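Local coordinates for protein membrane-bound lytic murein transglycosylase A (Burkholderia pseudomallei, PDB 6QK4) that probably cleaves the beta-1,4 bond between N-acetylmuramic acid and N-acetylglucosamine in peptidoglycan, leaving a 1,6-anhydro ring on the muramic acid, at residues A13-G18 / N338-L343; P34-D39 / P285-T290. All coordinates share one frame; numbering follows the deposited sequence.

Contact 1. Residues A13-G18 / N338-L343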
loop_
_atom_site.group_PDB
_atom_site.type_symbol
_atom_site.label_atom_id
_atom_site.label_comp_id
_atom_site.label_asym_id
_atom_site.label_seq_id
_atom_site.Cartn_x
_atom_site.Cartn_y
_atom_site.Cartn_z
ATOM N N ALA A 13 -12.984 1.721 19.368
ATOM C CA ALA A 13 -13.060 0.455 20.062
ATOM C C ALA A 13 -11.721 -0.255 20.020
ATOM O O ALA A 13 -11.121 -0.390 18.946
ATOM C CB ALA A 13 -14.087 -0.456 19.381
ATOM N N ALA A 14 -11.366 -0.870 21.145
ATOM C CA ALA A 14 -10.112 -1.597 21.332
ATOM C C ALA A 14 -10.304 -3.110 21.355
ATOM O O ALA A 14 -11.253 -3.633 21.923
ATOM C CB ALA A 14 -9.472 -1.202 22.663
ATOM N N ILE A 15 -9.355 -3.833 20.780
ATOM C CA ILE A 15 -9.438 -5.292 20.717
ATOM C C ILE A 15 -9.157 -5.907 22.083
ATOM O O ILE A 15 -8.202 -5.527 22.771
ATOM C CB ILE A 15 -8.410 -5.806 19.676
ATOM C CG1 ILE A 15 -8.796 -5.357 18.261
ATOM C CG2 ILE A 15 -8.221 -7.388 19.764
ATOM C CD1 ILE A 15 -7.583 -5.321 17.280
ATOM N N VAL A 16 -9.961 -6.902 22.456
ATOM C CA VAL A 16 -9.658 -7.773 23.587
ATOM C C VAL A 16 -8.931 -9.004 23.000
ATOM O O VAL A 16 -9.603 -9.798 22.327
ATOM C CB VAL A 16 -10.928 -8.241 24.305
ATOM C CG1 VAL A 16 -10.521 -9.184 25.421
ATOM C CG2 VAL A 16 -11.706 -7.092 24.878
ATOM N N PRO A 17 -7.620 -9.128 23.188
ATOM C CA PRO A 17 -6.842 -10.102 22.401
ATOM C C PRO A 17 -7.069 -11.532 22.857
ATOM O O PRO A 17 -7.531 -11.812 23.973
ATOM C CB PRO A 17 -5.379 -9.682 22.656
ATOM C CG PRO A 17 -5.349 -9.044 23.964
ATOM C CD PRO A 17 -6.733 -8.293 24.038
ATOM N N GLY A 18 -6.807 -12.435 21.931
ATOM C CA GLY A 18 -6.831 -13.848 22.262
ATOM C C GLY A 18 -8.195 -14.481 22.289
ATOM O O GLY A 18 -8.334 -15.583 22.814
ATOM N N ASN A 338 -1.898 -6.083 15.376
ATOM C CA ASN A 338 -2.966 -7.068 15.572
ATOM C C ASN A 338 -4.278 -6.508 15.041
ATOM O O ASN A 338 -4.529 -5.289 15.100
ATOM C CB ASN A 338 -3.168 -7.379 17.042
ATOM C CG ASN A 338 -4.122 -8.533 17.264
ATOM O OD1 ASN A 338 -4.020 -9.591 16.600
ATOM N ND2 ASN A 338 -5.099 -8.319 18.210
ATOM N N GLY A 339 -5.114 -7.430 14.528
ATOM C CA GLY A 339 -6.394 -7.051 13.936
ATOM C C GLY A 339 -7.491 -8.092 14.069
ATOM O O GLY A 339 -7.244 -9.272 14.339
ATOM N N ARG A 340 -8.718 -7.612 13.873
ATOM C CA ARG A 340 -9.947 -8.431 13.837
ATOM C C ARG A 340 -10.766 -8.091 12.583
ATOM O O ARG A 340 -10.802 -6.932 12.118
ATOM C CB ARG A 340 -10.820 -8.169 15.062
ATOM C CG ARG A 340 -10.183 -8.631 16.357
ATOM C CD ARG A 340 -10.068 -10.159 16.410
ATOM N NE ARG A 340 -9.402 -10.593 17.665
ATOM C CZ ARG A 340 -10.006 -10.775 18.861
ATOM N NH1 ARG A 340 -11.318 -10.515 19.029
ATOM N NH2 ARG A 340 -9.229 -11.148 19.915
ATOM N N MET A 341 -11.471 -9.082 12.058
ATOM C CA MET A 341 -12.235 -8.901 10.813
ATOM C C MET A 341 -13.652 -9.424 10.940
ATOM O O MET A 341 -13.887 -10.446 11.598
ATOM C CB MET A 341 -11.594 -9.661 9.616
ATOM C CG MET A 341 -10.359 -8.989 9.189
ATOM S SD MET A 341 -9.741 -10.091 7.820
ATOM C CE MET A 341 -8.338 -9.097 7.341
ATOM N N TRP A 342 -14.578 -8.726 10.276
ATOM C CA TRP A 342 -15.895 -9.241 9.917
ATOM C C TRP A 342 -16.054 -9.148 8.410
ATOM O O TRP A 342 -15.818 -8.075 7.828
ATOM C CB TRP A 342 -17.019 -8.408 10.572
ATOM C CG TRP A 342 -16.980 -8.489 12.096
ATOM C CD1 TRP A 342 -17.849 -9.200 12.881
ATOM C CD2 TRP A 342 -16.004 -7.895 13.007
ATOM N NE1 TRP A 342 -17.478 -9.069 14.242
ATOM C CE2 TRP A 342 -16.334 -8.321 14.314
ATOM C CE3 TRP A 342 -14.850 -7.100 12.818
ATOM C CZ2 TRP A 342 -15.617 -7.893 15.462
ATOM C CZ3 TRP A 342 -14.081 -6.720 13.976
ATOM C CH2 TRP A 342 -14.499 -7.119 15.275
ATOM N N LEU A 343 -16.485 -10.245 7.771
ATOM C CA LEU A 343 -16.778 -10.225 6.337
ATOM C C LEU A 343 -18.247 -9.880 6.133
ATOM O O LEU A 343 -19.118 -10.393 6.847
ATOM C CB LEU A 343 -16.482 -11.592 5.725
ATOM C CG LEU A 343 -15.095 -12.200 5.907
ATOM C CD1 LEU A 343 -14.839 -13.295 4.862
ATOM C CD2 LEU A 343 -13.995 -11.219 5.758
#
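I15 and R340 carry most of this crossing, in which an irregular N-terminal segment passes over strand 336-346 of the 3D domain, a double-psi beta-barrel relative, with the run 15-18 at 98° to residues 338-340. CG1 and CG2 of I15 both lie near the aliphatic part of R340, I15 CG1 4.0 Å from R340 CG. Toward the strand backbone, I15 CD1 lies 3.9 Å from CA of G339. CG2 of I15, anti to the backbone N, does double duty: it sits over one face of the R340 guanidinium, offset toward the rim, and lies 3.6 Å from ND2 of N338. The R340 chain bends at chi2 (-67°), which brings the guanidinium alongside residues 16-18. There R340 NH2 gives V16 O a weak hydrogen bond, 2.8 Å long but bent to 122° at the hydrogen. G18 N stands at the guanidinium edge as a second donor, 3.4 Å from R340 NH2, without bonding it. Beyond this shell Q19 takes NH1 of R340, and D100 steadies both sides of the crossing: its OD1 takes R340 NE, in a salt bridge, and N338 ND2, while its OD2 takes G18 N.

Contact 2. Residues P34-D39 / P285-T290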
loop_
_atom_site.group_PDB
_atom_site.type_symbol
_atom_site.label_atom_id
_atom_site.label_comp_id
_atom_site.label_asym_id
_atom_site.label_seq_id
_atom_site.Cartn_x
_atom_site.Cartn_y
_atom_site.Cartn_z
ATOM N N PRO A 34 -17.838 -4.242 17.134
ATOM C CA PRO A 34 -17.253 -3.197 17.954
ATOM C C PRO A 34 -16.363 -2.391 17.027
ATOM O O PRO A 34 -15.525 -2.916 16.270
ATOM C CB PRO A 34 -16.463 -3.969 19.016
ATOM C CG PRO A 34 -16.118 -5.256 18.345
ATOM C CD PRO A 34 -17.157 -5.538 17.291
ATOM N N GLY A 35 -16.642 -1.157 16.987
ATOM C CA GLY A 35 -15.918 -0.264 16.144
ATOM C C GLY A 35 -16.749 0.252 15.006
ATOM O O GLY A 35 -16.394 1.280 14.448
ATOM N N TRP A 36 -17.908 -0.348 14.729
ATOM C CA TRP A 36 -18.686 0.099 13.557
ATOM C C TRP A 36 -18.979 1.599 13.646
ATOM O O TRP A 36 -18.873 2.321 12.655
ATOM C CB TRP A 36 -19.975 -0.724 13.455
ATOM C CG TRP A 36 -20.982 -0.328 12.436
ATOM C CD1 TRP A 36 -22.304 0.008 12.636
ATOM C CD2 TRP A 36 -20.765 -0.300 11.027
ATOM N NE1 TRP A 36 -22.914 0.220 11.417
ATOM C CE2 TRP A 36 -21.966 0.081 10.418
ATOM C CE3 TRP A 36 -19.628 -0.501 10.228
ATOM C CZ2 TRP A 36 -22.111 0.247 9.022
ATOM C CZ3 TRP A 36 -19.790 -0.388 8.792
ATOM C CH2 TRP A 36 -21.006 -0.016 8.218
ATOM N N GLN A 37 -19.397 2.092 14.819
ATOM C CA GLN A 37 -19.710 3.523 14.904
ATOM C C GLN A 37 -18.484 4.413 14.916
ATOM O O GLN A 37 -18.621 5.638 14.717
ATOM C CB GLN A 37 -20.537 3.785 16.174
ATOM C CG GLN A 37 -21.763 2.926 16.187
ATOM C CD GLN A 37 -22.822 3.379 15.199
ATOM O OE1 GLN A 37 -22.716 4.411 14.564
ATOM N NE2 GLN A 37 -23.889 2.594 15.092
ATOM N N ASP A 38 -17.278 3.845 15.156
ATOM C CA ASP A 38 -16.043 4.621 15.165
ATOM C C ASP A 38 -15.558 4.992 13.751
ATOM O O ASP A 38 -14.802 5.976 13.576
ATOM C CB ASP A 38 -14.995 3.811 15.901
ATOM C CG ASP A 38 -15.304 3.658 17.364
ATOM O OD1 ASP A 38 -15.604 4.711 18.009
ATOM O OD2 ASP A 38 -15.153 2.497 17.855
ATOM N N ASP A 39 -16.017 4.281 12.745
ATOM C CA ASP A 39 -15.646 4.614 11.378
ATOM C C ASP A 39 -16.576 5.709 10.845
ATOM O O ASP A 39 -17.810 5.554 10.851
ATOM C CB ASP A 39 -15.735 3.347 10.517
ATOM C CG ASP A 39 -15.222 3.587 9.062
ATOM O OD1 ASP A 39 -14.738 4.706 8.759
ATOM O OD2 ASP A 39 -15.302 2.645 8.259
ATOM N N PRO A 285 -16.475 -7.034 1.118
ATOM C CA PRO A 285 -16.243 -5.935 2.070
ATOM C C PRO A 285 -15.892 -6.524 3.430
ATOM O O PRO A 285 -16.403 -7.571 3.817
ATOM C CB PRO A 285 -17.607 -5.207 2.137
ATOM C CG PRO A 285 -18.465 -5.876 1.005
ATOM C CD PRO A 285 -17.914 -7.299 0.898
ATOM N N VAL A 286 -15.003 -5.846 4.165
ATOM C CA VAL A 286 -14.442 -6.355 5.414
ATOM C C VAL A 286 -14.474 -5.198 6.407
ATOM O O VAL A 286 -13.977 -4.106 6.101
ATOM C CB VAL A 286 -12.976 -6.824 5.277
ATOM C CG1 VAL A 286 -12.449 -7.397 6.639
ATOM C CG2 VAL A 286 -12.859 -7.906 4.191
ATOM N N PHE A 287 -15.024 -5.435 7.622
ATOM C CA PHE A 287 -14.857 -4.427 8.650
ATOM C C PHE A 287 -13.608 -4.803 9.427
ATOM O O PHE A 287 -13.514 -5.935 9.930
ATOM C CB PHE A 287 -16.083 -4.290 9.578
ATOM C CG PHE A 287 -15.968 -3.015 10.392
ATOM C CD1 PHE A 287 -16.224 -1.795 9.788
ATOM C CD2 PHE A 287 -15.444 -3.027 11.680
ATOM C CE1 PHE A 287 -16.071 -0.630 10.439
ATOM C CE2 PHE A 287 -15.244 -1.796 12.378
ATOM C CZ PHE A 287 -15.520 -0.594 11.736
ATOM N N LEU A 288 -12.624 -3.890 9.436
ATOM C CA LEU A 288 -11.309 -4.131 9.993
ATOM C C LEU A 288 -11.169 -3.347 11.301
ATOM O O LEU A 288 -11.343 -2.142 11.309
ATOM C CB LEU A 288 -10.238 -3.702 8.957
ATOM C CG LEU A 288 -8.796 -4.042 9.295
ATOM C CD1 LEU A 288 -8.581 -5.543 9.507
ATOM C CD2 LEU A 288 -7.858 -3.517 8.154
ATOM N N GLN A 289 -10.804 -4.046 12.375
ATOM C CA GLN A 289 -10.507 -3.412 13.650
ATOM C C GLN A 289 -9.035 -3.647 13.927
ATOM O O GLN A 289 -8.604 -4.803 13.994
ATOM C CB GLN A 289 -11.376 -4.039 14.732
ATOM C CG GLN A 289 -11.027 -3.446 16.154
ATOM C CD GLN A 289 -11.929 -4.057 17.215
ATOM O OE1 GLN A 289 -12.491 -5.151 17.019
ATOM N NE2 GLN A 289 -12.090 -3.357 18.323
ATOM N N THR A 290 -8.267 -2.562 14.065
ATOM C CA THR A 290 -6.811 -2.681 14.231
ATOM C C THR A 290 -6.312 -1.395 14.941
ATOM O O THR A 290 -7.093 -0.742 15.647
ATOM C CB THR A 290 -6.148 -3.033 12.873
ATOM O OG1 THR A 290 -4.754 -3.238 13.107
ATOM C CG2 THR A 290 -6.244 -1.885 11.831
#
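F287 has much the largest share of this contact, with P34 and Q289 next. Its ring rises from strand 285-291, in the barrel-like 3D domain, into the turn that follows strand 25-27. With CG anti to the backbone N (chi1 -166°), the phenyl group reaches the turn where G35, W36 and D39 meet it. G35 O approaches CZ of F287 to 3.4 Å, obliquely to the ring. This carbonyl is already engaged in the turn: G35 O accepts a 2.8 Å hydrogen bond from D38 N and a weak one from D39 N. The backbone of G35 passes so close that a CB on it would crowd CE2 of F287, and its phi of 111° suits a residue without a side chain.

W36 meets the phenyl group in an offset edge-to-face pair, the indole edge turned toward the F287 face with the planes at 75°. The nearest atoms are W36 CE3 and F287 CE1, 3.6 Å apart. E84 holds W36 NE1, and R80 makes a cation-pi contact with the indole. At the phenyl edge lies CB of D39, 4.0 Å from CE1 of F287, while OD2 of D39 bonds R271 and the backbone N of L302, and OD1 that of L41.

Farther along the strand, the extended Q289 side chain crosses P34 at about a right angle. Q289 OE1 stands 3.9 Å from CG of P34, and Q289 NE2 bonds A13 O. P34 O is buried here with no polar partner in the model, and F287 and Q289 lie beside it without a hydrogen bond. The contact is therefore held by aromatic and van der Waals packing across the interface, while W36 NE1, the D39 carboxylate and Q289 NE2 bond elsewhere.

Contacts 1 and 2 lie side by side on the same part of the fold, their centres about 9 Å apart; their strand segments come from 336-346 and 285-291, antiparallel neighbours. W342 O and F287 N are 2.8 Å apart, a probable backbone hydrogen bond between the two strand segments. The loop segments meet as well: A13 N lies 2.8 Å from D38 OD2, probably hydrogen-bonded. W342 of contact 1 packs on contact 2, W342 CH2 3.3 Å from Q289 OE1 and W342 CZ2 3.4 Å from P34 CD. Together the contacts lay residues 13-18 and 34-39, from the N-terminal part of the chain, against adjoining strands of the C-terminal 3D domain.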